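Local coordinates for protein luciferase-like monooxygenase (Streptomyces bottropensis, PDB 4US5) that probably acts as a flavin-utilising monooxygenase of the bacterial luciferase family, incorporating oxygen from molecular oxygen into a substrate, at residues 34-39 with 68-73; 80-85 with 135-140; 220-225 with 307-312; 227-232 with 326-331; 234-239 with 286-291. All blocks are in the same frame, centred on the assembly; numbering follows the deposited sequence. Where two conformers were deposited one is given.

Contact 1 (34-39 with 68-73); sequences LADRLG and AETSGI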
# COMPACT_ATOMS: atom_id res chain seq x y z
N LEU B 34 -15.76 -7.05 12.19
CA LEU B 34 -17.11 -6.90 12.79
C LEU B 34 -18.08 -6.27 11.82
O LEU B 34 -19.19 -6.79 11.60
CB LEU B 34 -17.03 -6.11 14.08
CG LEU B 34 -18.38 -5.88 14.79
CD1 LEU B 34 -19.00 -7.23 15.22
CD2 LEU B 34 -18.20 -5.00 15.98
N ALA B 35 -17.65 -5.18 11.19
CA ALA B 35 -18.48 -4.48 10.24
C ALA B 35 -18.84 -5.36 9.06
O ALA B 35 -19.98 -5.32 8.55
CB ALA B 35 -17.78 -3.20 9.79
N ASP B 36 -17.89 -6.19 8.62
CA ASP B 36 -18.17 -7.14 7.56
C ASP B 36 -19.29 -8.10 8.00
O ASP B 36 -20.30 -8.26 7.28
CB ASP B 36 -16.87 -7.91 7.23
CG ASP B 36 -16.97 -8.81 6.01
OD1 ASP B 36 -17.61 -8.47 5.03
OD2 ASP B 36 -16.28 -9.86 6.03
N ARG B 37 -19.13 -8.71 9.15
CA ARG B 37 -20.12 -9.70 9.67
C ARG B 37 -21.49 -9.07 9.89
O ARG B 37 -22.49 -9.71 9.65
CB ARG B 37 -19.63 -10.29 10.99
CG ARG B 37 -18.47 -11.26 10.74
CD ARG B 37 -18.08 -12.06 11.94
NE ARG B 37 -17.98 -11.24 13.17
CZ ARG B 37 -16.86 -10.63 13.58
NH1 ARG B 37 -15.72 -10.73 12.89
NH2 ARG B 37 -16.85 -9.93 14.71
N LEU B 38 -21.51 -7.83 10.36
CA LEU B 38 -22.78 -7.17 10.71
C LEU B 38 -23.58 -6.61 9.55
O LEU B 38 -24.74 -6.28 9.72
CB LEU B 38 -22.53 -6.05 11.72
CG LEU B 38 -22.13 -6.49 13.12
CD1 LEU B 38 -21.81 -5.27 13.96
CD2 LEU B 38 -23.22 -7.33 13.78
N GLY B 39 -22.97 -6.48 8.40
CA GLY B 39 -23.64 -6.01 7.20
C GLY B 39 -23.44 -4.55 6.86
O GLY B 39 -24.23 -3.96 6.14
N ALA B 68 -8.12 -8.35 2.70
CA ALA B 68 -7.79 -9.79 2.89
C ALA B 68 -8.46 -10.43 4.10
O ALA B 68 -8.54 -11.65 4.20
CB ALA B 68 -6.27 -9.96 3.04
N GLU B 69 -8.90 -9.60 5.05
CA GLU B 69 -9.49 -10.05 6.32
C GLU B 69 -11.03 -10.07 6.28
O GLU B 69 -11.65 -10.44 7.26
CB GLU B 69 -9.06 -9.11 7.44
CG GLU B 69 -7.58 -9.06 7.68
CD GLU B 69 -7.09 -10.23 8.51
OE1 GLU B 69 -7.94 -10.96 9.07
OE2 GLU B 69 -5.85 -10.41 8.59
N THR B 70 -11.61 -9.66 5.15
CA THR B 70 -13.05 -9.48 5.01
C THR B 70 -13.49 -10.03 3.68
O THR B 70 -12.69 -10.23 2.78
CB THR B 70 -13.43 -8.00 5.08
OG1 THR B 70 -12.70 -7.28 4.10
CG2 THR B 70 -13.15 -7.42 6.43
N SER B 71 -14.79 -10.30 3.55
CA SER B 71 -15.30 -10.92 2.34
C SER B 71 -16.33 -10.14 1.60
O SER B 71 -16.35 -10.17 0.38
CB SER B 71 -15.92 -12.30 2.66
OG SER B 71 -14.93 -13.12 3.24
N GLY B 72 -17.26 -9.52 2.32
CA GLY B 72 -18.40 -8.87 1.65
C GLY B 72 -18.38 -7.34 1.62
O GLY B 72 -18.78 -6.73 0.66
N ILE B 73 -17.93 -6.75 2.69
CA ILE B 73 -17.83 -5.28 2.79
C ILE B 73 -16.90 -4.75 1.73
O ILE B 73 -15.85 -5.33 1.45
CB ILE B 73 -17.40 -4.91 4.22
CG1 ILE B 73 -17.71 -3.44 4.56
CG2 ILE B 73 -15.93 -5.25 4.48
CD1 ILE B 73 -17.63 -3.18 6.04
O HOH W 1 -14.53 -10.55 8.16
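D36, near the end of helix 21-38, drives its carboxylate into residues 70-73, the loop that turns from helix 59-68 into strand 74-81. CG stands anti to the backbone N (chi1 -172°), which carries both oxygens off the helix onto three successive backbone amides. OD1 accepts two of them: G72 N, 2.9 Å from OD1, meets its syn lone pair, while I73 N, also 2.9 Å from OD1, comes from above the carboxylate plane. OD2 takes the N-H of S71 at 2.9 Å, again from above the plane, and a water held 2.8 Å from OD2 donates onward to E69 O. This grip fixes the rotation of the carboxylate, and the converging N-H groups would probably keep it ionised. An alanine in place of D36 would remove the shared acceptor of the three amides and would probably loosen the entry into the strand. The tight part is the carboxylate and its flank, where T70 CG2 rests 3.8 Å from D36 CB; one residue back, A35 CB meets I73 CD1 at 3.8 Å. T70 OG1 turns instead to I66 O and R104. The looser side is that of exposed S71, which contributes its amide, its CB staying 4.2 Å from D36 OD2. G39 ends the helix in a Schellman motif at positive phi. In the TIM barrel this joins two consecutive beta-alpha units where helices end and strands begin; L34 and L38 pack on helix 319-332, and I73 lies against Y40 and R338 just ahead of strand 74-81.

Contact 2 (80-85 with 135-140); sequences VLLSLY and DDLWRR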
# COMPACT_ATOMS: atom_id res chain seq x y z
N VAL B 80 -7.89 9.35 0.06
CA VAL B 80 -6.54 9.64 -0.38
C VAL B 80 -6.40 11.14 -0.71
O VAL B 80 -7.21 11.70 -1.42
CB VAL B 80 -6.18 8.80 -1.62
CG1 VAL B 80 -4.94 9.36 -2.33
CG2 VAL B 80 -5.94 7.37 -1.21
N LEU B 81 -5.35 11.75 -0.20
CA LEU B 81 -5.09 13.19 -0.42
C LEU B 81 -4.38 13.42 -1.76
O LEU B 81 -3.15 13.53 -1.86
CB LEU B 81 -4.32 13.74 0.74
CG LEU B 81 -4.97 13.51 2.09
CD1 LEU B 81 -4.11 14.13 3.19
CD2 LEU B 81 -6.42 13.98 2.19
N LEU B 82 -5.18 13.41 -2.82
CA LEU B 82 -4.69 13.31 -4.18
C LEU B 82 -3.79 14.48 -4.57
O LEU B 82 -2.93 14.33 -5.43
CB LEU B 82 -5.86 13.19 -5.15
CG LEU B 82 -5.54 13.06 -6.62
CD1 LEU B 82 -4.67 11.87 -6.93
CD2 LEU B 82 -6.85 12.99 -7.43
N SER B 83 -3.95 15.62 -3.90
CA SER B 83 -3.10 16.77 -4.20
C SER B 83 -1.66 16.52 -3.91
O SER B 83 -0.81 17.25 -4.37
CB SER B 83 -3.53 18.00 -3.42
OG SER B 83 -4.83 18.41 -3.79
N LEU B 84 -1.37 15.48 -3.11
CA LEU B 84 -0.02 15.18 -2.70
C LEU B 84 0.70 14.23 -3.64
O LEU B 84 1.89 14.01 -3.47
CB LEU B 84 -0.00 14.55 -1.29
CG LEU B 84 -0.64 15.30 -0.16
CD1 LEU B 84 -0.59 14.44 1.11
CD2 LEU B 84 0.06 16.63 0.06
N TYR B 85 -0.03 13.60 -4.56
CA TYR B 85 0.48 12.48 -5.30
C TYR B 85 0.29 12.63 -6.81
O TYR B 85 -0.62 13.27 -7.25
CB TYR B 85 -0.25 11.21 -4.86
CG TYR B 85 -0.19 10.98 -3.37
CD1 TYR B 85 1.04 10.77 -2.74
CD2 TYR B 85 -1.32 11.08 -2.59
CE1 TYR B 85 1.12 10.63 -1.38
CE2 TYR B 85 -1.27 10.88 -1.22
CZ TYR B 85 -0.04 10.65 -0.62
OH TYR B 85 0.00 10.43 0.73
N ASP B 135 -8.91 24.37 -7.77
CA ASP B 135 -9.08 23.78 -9.09
C ASP B 135 -8.04 22.72 -9.43
O ASP B 135 -8.30 21.86 -10.26
CB ASP B 135 -9.06 24.88 -10.15
CG ASP B 135 -10.25 25.81 -10.06
OD1 ASP B 135 -10.86 25.93 -8.96
OD2 ASP B 135 -10.56 26.44 -11.10
N ASP B 136 -6.87 22.77 -8.80
CA ASP B 136 -5.84 21.76 -9.06
C ASP B 136 -6.36 20.33 -8.71
O ASP B 136 -6.08 19.36 -9.42
CB ASP B 136 -4.59 22.04 -8.25
CG ASP B 136 -3.48 21.06 -8.56
OD1 ASP B 136 -3.14 20.92 -9.76
OD2 ASP B 136 -2.96 20.42 -7.63
N LEU B 137 -7.07 20.21 -7.60
CA LEU B 137 -7.58 18.89 -7.19
C LEU B 137 -8.50 18.34 -8.25
O LEU B 137 -8.39 17.17 -8.63
CB LEU B 137 -8.26 18.96 -5.84
CG LEU B 137 -8.88 17.64 -5.34
CD1 LEU B 137 -7.82 16.54 -5.30
CD2 LEU B 137 -9.49 17.83 -3.95
N TRP B 138 -9.40 19.19 -8.77
CA TRP B 138 -10.38 18.72 -9.75
C TRP B 138 -9.72 18.32 -11.06
O TRP B 138 -10.14 17.34 -11.70
CB TRP B 138 -11.49 19.74 -10.01
CG TRP B 138 -12.04 20.42 -8.78
CD1 TRP B 138 -12.33 21.75 -8.65
CD2 TRP B 138 -12.35 19.82 -7.50
NE1 TRP B 138 -12.80 22.01 -7.39
CE2 TRP B 138 -12.81 20.84 -6.66
CE3 TRP B 138 -12.27 18.51 -7.00
CZ2 TRP B 138 -13.21 20.62 -5.33
CZ3 TRP B 138 -12.66 18.28 -5.67
CH2 TRP B 138 -13.13 19.34 -4.85
N ARG B 139 -8.64 19.01 -11.41
CA ARG B 139 -7.81 18.61 -12.54
C ARG B 139 -7.13 17.24 -12.32
O ARG B 139 -7.09 16.40 -13.21
CB ARG B 139 -6.73 19.64 -12.78
CG ARG B 139 -5.96 19.46 -14.08
CD ARG B 139 -4.70 20.31 -14.16
NE ARG B 139 -4.99 21.75 -14.19
CZ ARG B 139 -5.16 22.48 -15.31
NH1 ARG B 139 -5.10 21.92 -16.51
NH2 ARG B 139 -5.40 23.79 -15.22
N ARG B 140 -6.56 17.05 -11.14
CA ARG B 140 -5.93 15.76 -10.78
C ARG B 140 -6.95 14.64 -10.81
O ARG B 140 -6.68 13.54 -11.25
CB ARG B 140 -5.32 15.84 -9.39
CG ARG B 140 -4.02 16.56 -9.32
CD ARG B 140 -3.63 16.85 -7.88
NE ARG B 140 -2.41 17.61 -7.88
CZ ARG B 140 -1.20 17.11 -7.97
NH1 ARG B 140 -1.00 15.81 -7.92
NH2 ARG B 140 -0.17 17.92 -8.05
O HOH W 2 -4.01 20.66 -5.42
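Leaving strand 74-81, the chain passes an inverse gamma turn centred on L81 into a 3-10 turn at 82-84, and comes closest to helix 134-147 at S83, whose CA is 5.8 Å from L137 CA. In this TIM barrel the turn belongs to a loop at the C-terminal end of a strand, the end where barrel enzymes carry their active sites. R140 dominates the contact. Its chain, extended from CG to NE, crosses L82 obliquely, with CB 3.8 Å from L82 CD2. The guanidinium lies under one backbone carbonyl: S83 O sits over the centre of one face, 3.6 Å from R140 CZ. Y85 O lies at the edge, 2.7 Å from NH1, but at an angle too poor for a hydrogen bond; NH1 also forms a salt bridge with D125 of the second subunit. These oxygens would probably stabilise the positive charge. NE is anchored within its own helix by a nearly straight hydrogen bond to D136 OD2 (N-H...O 170°), part of a salt bridge. L137 CD1 touches L82 CB at 3.9 Å and S83 OG at 3.8 Å. One water links the segments, 2.9 Å from S83 OG and donating to D136 OD2 at 2.5 Å.

Contact 3 (220-225 with 307-312); sequences RPILSV and AEELGV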
# COMPACT_ATOMS: atom_id res chain seq x y z
N ARG B 220 -25.24 9.99 -5.79
CA ARG B 220 -24.99 8.93 -4.84
C ARG B 220 -24.37 9.56 -3.57
O ARG B 220 -23.18 9.62 -3.44
CB ARG B 220 -24.03 7.91 -5.45
CG ARG B 220 -24.58 7.23 -6.71
CD ARG B 220 -25.47 6.02 -6.40
NE ARG B 220 -24.99 5.26 -5.25
CZ ARG B 220 -23.93 4.45 -5.27
NH1 ARG B 220 -23.22 4.30 -6.38
NH2 ARG B 220 -23.57 3.79 -4.16
N PRO B 221 -25.22 10.08 -2.68
CA PRO B 221 -24.75 10.79 -1.51
C PRO B 221 -24.56 9.88 -0.28
O PRO B 221 -25.45 9.09 0.06
CB PRO B 221 -25.85 11.85 -1.26
CG PRO B 221 -26.97 11.54 -2.21
CD PRO B 221 -26.69 10.21 -2.82
N ILE B 222 -23.44 10.07 0.40
CA ILE B 222 -23.18 9.50 1.71
C ILE B 222 -23.01 10.66 2.68
O ILE B 222 -22.37 11.67 2.34
CB ILE B 222 -21.87 8.66 1.68
CG1 ILE B 222 -22.13 7.35 0.95
CG2 ILE B 222 -21.34 8.41 3.08
CD1 ILE B 222 -20.92 6.43 0.88
N LEU B 223 -23.51 10.51 3.89
CA LEU B 223 -23.26 11.46 4.95
C LEU B 223 -22.31 10.85 5.99
O LEU B 223 -22.63 9.82 6.58
CB LEU B 223 -24.58 11.81 5.62
CG LEU B 223 -24.63 13.02 6.52
CD1 LEU B 223 -24.29 14.29 5.75
CD2 LEU B 223 -26.01 13.12 7.15
N SER B 224 -21.13 11.44 6.16
CA SER B 224 -20.19 11.01 7.18
C SER B 224 -20.47 11.72 8.47
O SER B 224 -20.53 12.96 8.51
CB SER B 224 -18.75 11.19 6.75
OG SER B 224 -18.54 10.42 5.58
N VAL B 225 -20.63 10.94 9.52
CA VAL B 225 -21.07 11.40 10.82
C VAL B 225 -20.25 10.72 11.89
O VAL B 225 -19.94 9.54 11.78
CB VAL B 225 -22.56 11.07 11.08
CG1 VAL B 225 -23.47 12.02 10.31
CG2 VAL B 225 -22.89 9.62 10.74
N ALA B 307 -29.23 11.09 1.89
CA ALA B 307 -28.11 10.16 2.07
C ALA B 307 -28.60 8.71 1.97
O ALA B 307 -29.59 8.35 2.57
CB ALA B 307 -27.44 10.40 3.40
N GLU B 308 -27.91 7.92 1.16
CA GLU B 308 -28.16 6.49 1.01
C GLU B 308 -27.49 5.67 2.13
O GLU B 308 -27.96 4.58 2.50
CB GLU B 308 -27.59 6.04 -0.34
CG GLU B 308 -28.16 6.77 -1.55
CD GLU B 308 -27.48 6.37 -2.85
OE1 GLU B 308 -26.47 5.64 -2.81
OE2 GLU B 308 -27.97 6.78 -3.93
N GLU B 309 -26.38 6.20 2.64
CA GLU B 309 -25.59 5.53 3.67
C GLU B 309 -25.05 6.56 4.60
O GLU B 309 -24.83 7.72 4.21
CB GLU B 309 -24.34 4.78 3.14
CG GLU B 309 -24.56 3.89 1.99
CD GLU B 309 -23.27 3.33 1.41
OE1 GLU B 309 -22.19 3.26 2.09
OE2 GLU B 309 -23.38 2.90 0.26
N LEU B 310 -24.75 6.12 5.81
CA LEU B 310 -24.07 6.92 6.78
C LEU B 310 -22.70 6.32 6.92
O LEU B 310 -22.58 5.12 7.25
CB LEU B 310 -24.78 6.90 8.12
CG LEU B 310 -26.24 7.39 8.09
CD1 LEU B 310 -26.95 7.12 9.38
CD2 LEU B 310 -26.27 8.87 7.72
N GLY B 311 -21.68 7.14 6.72
CA GLY B 311 -20.28 6.77 7.01
C GLY B 311 -19.93 7.11 8.48
O GLY B 311 -19.79 8.27 8.86
N VAL B 312 -19.85 6.09 9.30
CA VAL B 312 -19.84 6.28 10.74
C VAL B 312 -18.45 6.32 11.27
O VAL B 312 -17.70 5.30 11.25
CB VAL B 312 -20.64 5.19 11.48
CG1 VAL B 312 -20.59 5.39 12.99
CG2 VAL B 312 -22.10 5.15 10.98
O HOH W 3 -24.84 4.00 -1.50
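Main-chain hydrogen bonds join strands 221-229 and 309-313 side by side, their local axes 30° apart and both chains running the same way. P221 O receives E308 N at 2.9 Å, nearly along the C=O axis, and E309 O receives L223 N in similar fashion at 3.1 Å. G311 N reaches L223 O at 2.8 Å from well above the carbonyl plane, whereas V225 N meets G311 O in plane at 2.9 Å. CA-H...O contacts fill the gaps, such as L310 CA to L223 O. The buried E309 N has no partner. The chains draw closest at S224 and G311, where a beta carbon on G311 would crowd S224 OG. This is parallel pairing in the wall of a TIM barrel, which strand 309-313 closes by also pairing with strand 6-11. Apolar contacts line the face of L223, V225 and L310, under helix 291-305: L223 CB lies 4.0 Å from L310 CD2. On the other face, I222 runs alongside E309, whose carboxylate is bound by S8 and R42. Charged groups meet at the strand entrances. R220, bent at chi2 and chi3, points NE at the syn lone pair of E308 OE1, 2.9 Å away and almost straight (176°), guanidinium and carboxylate nearly coplanar. An alanine for E308 would remove this salt bridge and would probably leave the guanidinium less firmly oriented. A water accepting from R220 NH2 donates to E308 OE1 and, at 2.5 Å, to E309 OE2; R220 NH1 binds the sulfonate of a buffer molecule.

Contact 4 (227-232 with 326-331); sequences VCCAET and YRLLAE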
# COMPACT_ATOMS: atom_id res chain seq x y z
N VAL B 227 -20.58 9.20 15.47
CA VAL B 227 -21.62 8.68 16.33
C VAL B 227 -20.98 8.04 17.54
O VAL B 227 -19.98 7.33 17.43
CB VAL B 227 -22.47 7.63 15.62
CG1 VAL B 227 -23.58 7.11 16.52
CG2 VAL B 227 -23.02 8.17 14.32
N CYS B 228 -21.57 8.31 18.70
CA CYS B 228 -21.19 7.68 19.94
C CYS B 228 -22.44 7.08 20.58
O CYS B 228 -23.26 7.79 21.17
CB CYS B 228 -20.55 8.73 20.85
SG CYS B 228 -19.94 8.09 22.41
N CYS B 229 -22.62 5.77 20.37
CA CYS B 229 -23.83 5.07 20.78
C CYS B 229 -23.52 4.07 21.91
O CYS B 229 -22.48 3.39 21.91
CB CYS B 229 -24.45 4.36 19.59
SG CYS B 229 -25.98 3.48 19.97
N ALA B 230 -24.39 4.02 22.92
CA ALA B 230 -24.28 3.03 23.99
C ALA B 230 -25.70 2.67 24.41
O ALA B 230 -26.64 3.24 23.90
CB ALA B 230 -23.52 3.57 25.16
N GLU B 231 -25.82 1.68 25.29
CA GLU B 231 -27.14 1.10 25.57
C GLU B 231 -28.10 2.15 26.12
O GLU B 231 -29.27 2.08 25.87
CB GLU B 231 -27.02 -0.09 26.49
CG GLU B 231 -28.30 -0.91 26.60
CD GLU B 231 -28.62 -1.72 25.32
OE1 GLU B 231 -27.93 -2.75 25.11
OE2 GLU B 231 -29.57 -1.34 24.55
N THR B 232 -27.58 3.10 26.89
CA THR B 232 -28.41 4.16 27.53
C THR B 232 -27.78 5.50 27.24
O THR B 232 -26.58 5.57 26.95
CB THR B 232 -28.46 3.98 29.07
OG1 THR B 232 -27.14 4.09 29.60
CG2 THR B 232 -29.06 2.64 29.47
N TYR B 326 -20.79 0.27 17.38
CA TYR B 326 -21.09 -0.19 16.07
C TYR B 326 -22.08 -1.36 16.02
O TYR B 326 -22.84 -1.48 15.08
CB TYR B 326 -19.78 -0.51 15.28
CG TYR B 326 -19.04 0.72 14.83
CD1 TYR B 326 -18.10 1.32 15.63
CD2 TYR B 326 -19.27 1.28 13.56
CE1 TYR B 326 -17.41 2.47 15.23
CE2 TYR B 326 -18.59 2.44 13.16
CZ TYR B 326 -17.67 3.02 14.00
OH TYR B 326 -16.94 4.15 13.56
N ARG B 327 -22.00 -2.25 17.02
CA ARG B 327 -22.96 -3.36 17.16
C ARG B 327 -24.37 -2.83 17.39
O ARG B 327 -25.31 -3.25 16.75
CB ARG B 327 -22.59 -4.23 18.35
CG ARG B 327 -21.55 -5.24 18.05
CD ARG B 327 -21.71 -6.44 19.00
NE ARG B 327 -20.50 -7.21 19.07
CZ ARG B 327 -20.26 -8.25 18.28
NH1 ARG B 327 -21.16 -8.64 17.39
NH2 ARG B 327 -19.10 -8.91 18.39
N LEU B 328 -24.49 -1.89 18.30
CA LEU B 328 -25.81 -1.31 18.63
C LEU B 328 -26.41 -0.57 17.46
O LEU B 328 -27.61 -0.67 17.18
CB LEU B 328 -25.70 -0.38 19.83
CG LEU B 328 -25.39 -1.00 21.17
CD1 LEU B 328 -25.05 0.08 22.17
CD2 LEU B 328 -26.55 -1.89 21.67
N LEU B 329 -25.56 0.12 16.68
CA LEU B 329 -26.03 0.79 15.48
C LEU B 329 -26.54 -0.17 14.40
O LEU B 329 -27.56 0.09 13.75
CB LEU B 329 -24.92 1.69 14.87
CG LEU B 329 -24.62 2.99 15.57
CD1 LEU B 329 -23.32 3.60 15.02
CD2 LEU B 329 -25.80 3.93 15.39
N ALA B 330 -25.82 -1.26 14.16
CA ALA B 330 -26.25 -2.23 13.21
C ALA B 330 -27.66 -2.75 13.57
O ALA B 330 -28.49 -2.97 12.68
CB ALA B 330 -25.28 -3.39 13.15
N GLU B 331 -27.86 -3.02 14.84
CA GLU B 331 -29.18 -3.54 15.34
C GLU B 331 -30.26 -2.44 15.18
O GLU B 331 -31.32 -2.68 14.63
CB GLU B 331 -29.03 -3.94 16.80
CG GLU B 331 -30.30 -4.50 17.46
CD GLU B 331 -30.14 -4.75 18.98
OE1 GLU B 331 -29.23 -4.17 19.63
OE2 GLU B 331 -30.95 -5.53 19.53
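L328 and L329, neighbours on helix 319-332, supply the first shell. L328 CD1 lies against the main chain of A230, 3.5 Å from A230 C, and L328 CB faces C229 SG at 3.9 Å. The other methyl of L328, CD2, lies 3.8 Å from OE1 of E231, whose side chain is bent at chi2 and crosses the leucine at about a right angle. L329 meets V227 tip to tip, CD1 to CG1 at 3.8 Å. The extended backbone turns V227 and C229 to the helix and C228 the other way, to V239 and Y240 of helix 233-251; in V227 and C229, CG1 and SG stand anti to the backbone N. The helix follows the barrel-closing strand 309-313 of the TIM barrel and here crosses the end of strand 221-229 at 90°, the local axes 8.4 Å apart. Further out, S325, just ahead of Y326 on the same helix, ties the helix to the strand, its OG accepting the N-H of C229. Y40 OH bonds to Y326 O, and V294 of helix 291-305 packs against both C229 and L329. Beyond E231, T232 is the N-cap of helix 233-251, its OG1 capping E235 N.

Contact 5 (234-239 with 286-291); sequences AEAQRV and YVVGSP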
# COMPACT_ATOMS: atom_id res chain seq x y z
N ALA B 234 -27.06 7.77 29.36
CA ALA B 234 -26.04 8.06 30.36
C ALA B 234 -24.71 7.39 29.97
O ALA B 234 -23.65 7.98 30.15
CB ALA B 234 -26.46 7.57 31.74
N GLU B 235 -24.76 6.14 29.56
CA GLU B 235 -23.53 5.45 29.17
C GLU B 235 -22.94 6.12 27.90
O GLU B 235 -21.74 6.30 27.78
CB GLU B 235 -23.77 3.96 28.95
CG GLU B 235 -22.48 3.18 28.64
CD GLU B 235 -21.36 3.31 29.70
OE1 GLU B 235 -21.62 3.59 30.89
OE2 GLU B 235 -20.20 3.07 29.33
N ALA B 236 -23.81 6.50 26.97
CA ALA B 236 -23.33 7.21 25.75
C ALA B 236 -22.61 8.48 26.14
O ALA B 236 -21.57 8.81 25.55
CB ALA B 236 -24.48 7.52 24.82
N GLN B 237 -23.16 9.23 27.11
CA GLN B 237 -22.52 10.51 27.51
C GLN B 237 -21.16 10.27 28.13
O GLN B 237 -20.23 11.05 27.91
CB GLN B 237 -23.39 11.30 28.49
CG GLN B 237 -24.59 11.97 27.83
CD GLN B 237 -24.19 12.97 26.76
OE1 GLN B 237 -23.25 13.75 26.94
NE2 GLN B 237 -24.88 12.94 25.66
N ARG B 238 -21.03 9.20 28.89
CA ARG B 238 -19.75 8.84 29.48
C ARG B 238 -18.71 8.55 28.36
O ARG B 238 -17.60 9.10 28.39
CB ARG B 238 -19.89 7.61 30.37
CG ARG B 238 -18.57 7.05 30.89
CD ARG B 238 -18.74 5.72 31.63
NE ARG B 238 -17.42 5.08 31.77
CZ ARG B 238 -16.84 4.28 30.88
NH1 ARG B 238 -17.48 3.87 29.80
NH2 ARG B 238 -15.62 3.82 31.13
N VAL B 239 -19.08 7.72 27.41
CA VAL B 239 -18.16 7.36 26.28
C VAL B 239 -17.80 8.65 25.46
O VAL B 239 -16.65 8.84 25.04
CB VAL B 239 -18.77 6.25 25.39
CG1 VAL B 239 -17.84 5.94 24.21
CG2 VAL B 239 -19.02 5.00 26.20
N TYR B 286 -21.65 16.06 16.56
CA TYR B 286 -21.42 14.67 16.90
C TYR B 286 -22.72 14.12 17.49
O TYR B 286 -23.34 14.74 18.37
CB TYR B 286 -20.30 14.55 17.94
CG TYR B 286 -18.99 15.18 17.53
CD1 TYR B 286 -18.56 15.17 16.21
CD2 TYR B 286 -18.17 15.77 18.48
CE1 TYR B 286 -17.34 15.72 15.87
CE2 TYR B 286 -16.94 16.32 18.13
CZ TYR B 286 -16.54 16.31 16.84
OH TYR B 286 -15.35 16.85 16.47
N VAL B 287 -23.13 12.96 17.01
CA VAL B 287 -24.41 12.37 17.39
C VAL B 287 -24.20 11.36 18.48
O VAL B 287 -23.49 10.36 18.29
CB VAL B 287 -25.07 11.73 16.17
CG1 VAL B 287 -26.36 11.01 16.55
CG2 VAL B 287 -25.35 12.80 15.13
N VAL B 288 -24.88 11.59 19.62
CA VAL B 288 -24.62 10.82 20.84
C VAL B 288 -25.93 10.35 21.44
O VAL B 288 -26.91 11.12 21.48
CB VAL B 288 -23.91 11.68 21.90
CG1 VAL B 288 -23.61 10.86 23.16
CG2 VAL B 288 -22.65 12.29 21.33
N GLY B 289 -25.95 9.13 21.95
CA GLY B 289 -27.08 8.65 22.74
C GLY B 289 -27.34 7.17 22.71
O GLY B 289 -26.52 6.37 22.21
N SER B 290 -28.53 6.81 23.22
CA SER B 290 -29.04 5.47 23.14
C SER B 290 -29.30 5.08 21.70
O SER B 290 -29.35 5.95 20.82
CB SER B 290 -30.35 5.38 23.93
OG SER B 290 -31.33 6.16 23.26
N PRO B 291 -29.47 3.77 21.42
CA PRO B 291 -29.75 3.36 20.07
C PRO B 291 -30.96 4.05 19.45
O PRO B 291 -30.88 4.53 18.31
CB PRO B 291 -30.01 1.84 20.20
CG PRO B 291 -29.26 1.45 21.41
CD PRO B 291 -29.41 2.61 22.34
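A236 and V288 bring helix 233-251 onto the end of strand 286-289, with A236 CA 5.0 Å from G289 CA. The methyl of A236 points at the strand and settles on G289, its CB 3.5 Å from G289 O. G289 adopts an extended backbone with positive phi (151°), where a beta carbon would collide with the carbonyl oxygen of V288. V288 places CG1 anti to its backbone N (chi1 -179°), which sends that methyl to the helix: CG1 lies 3.8 Å from A236 CB and equally near A236 O. Q237 reaches the same methyl from the neighbouring helix position. Its CG lies anti to the carbonyl carbon and the chain folds at chi2 (-61°), so the amide crosses the valine at about a right angle and NE2 comes 3.5 Å from V288 CG1. S290, at the N-cap of helix 291-305, turns OG to R293 N, while its own N bonds to D233 OD1. The connection from strand 221-229 through helix 233-251, with the further helix 261-268, to the parallel neighbour 286-289 is a beta-alpha-beta crossover of the TIM barrel. No hydrogen bond crosses between segments 234-239 and 286-291, so they are matched by van der Waals fit: small residues, A236 against G289, permit the close approach, and V288 and Q237 cover one flank. Q237 NE2, set against a methyl and making no hydrogen bond across the contact, takes part here through its bulk alone.

Contacts 3 and 4 use strand 221-229; contact 5 uses the neighbouring strand 286-289 and the helix after 221-229. Contacts 4 and 5, centres 9 Å apart, are tied by strand pairing, C228 N lying 2.8 Å from V287 O. Contact 3 meets contact 4 through V312 O and Y326 OH, 2.7 Å apart (probable hydrogen bond). Contact 1 reaches contact 4 by packing, L34 CD1 on R327 NH1 at 3.4 Å. Contact 2 stands apart, its centre about 37 Å from that of contact 5. No flavin is bound; a sodium ion lies about 3 Å from the S83 side chain in contact 2, and a buffer molecule about 3 Å from that of R220 in contact 3.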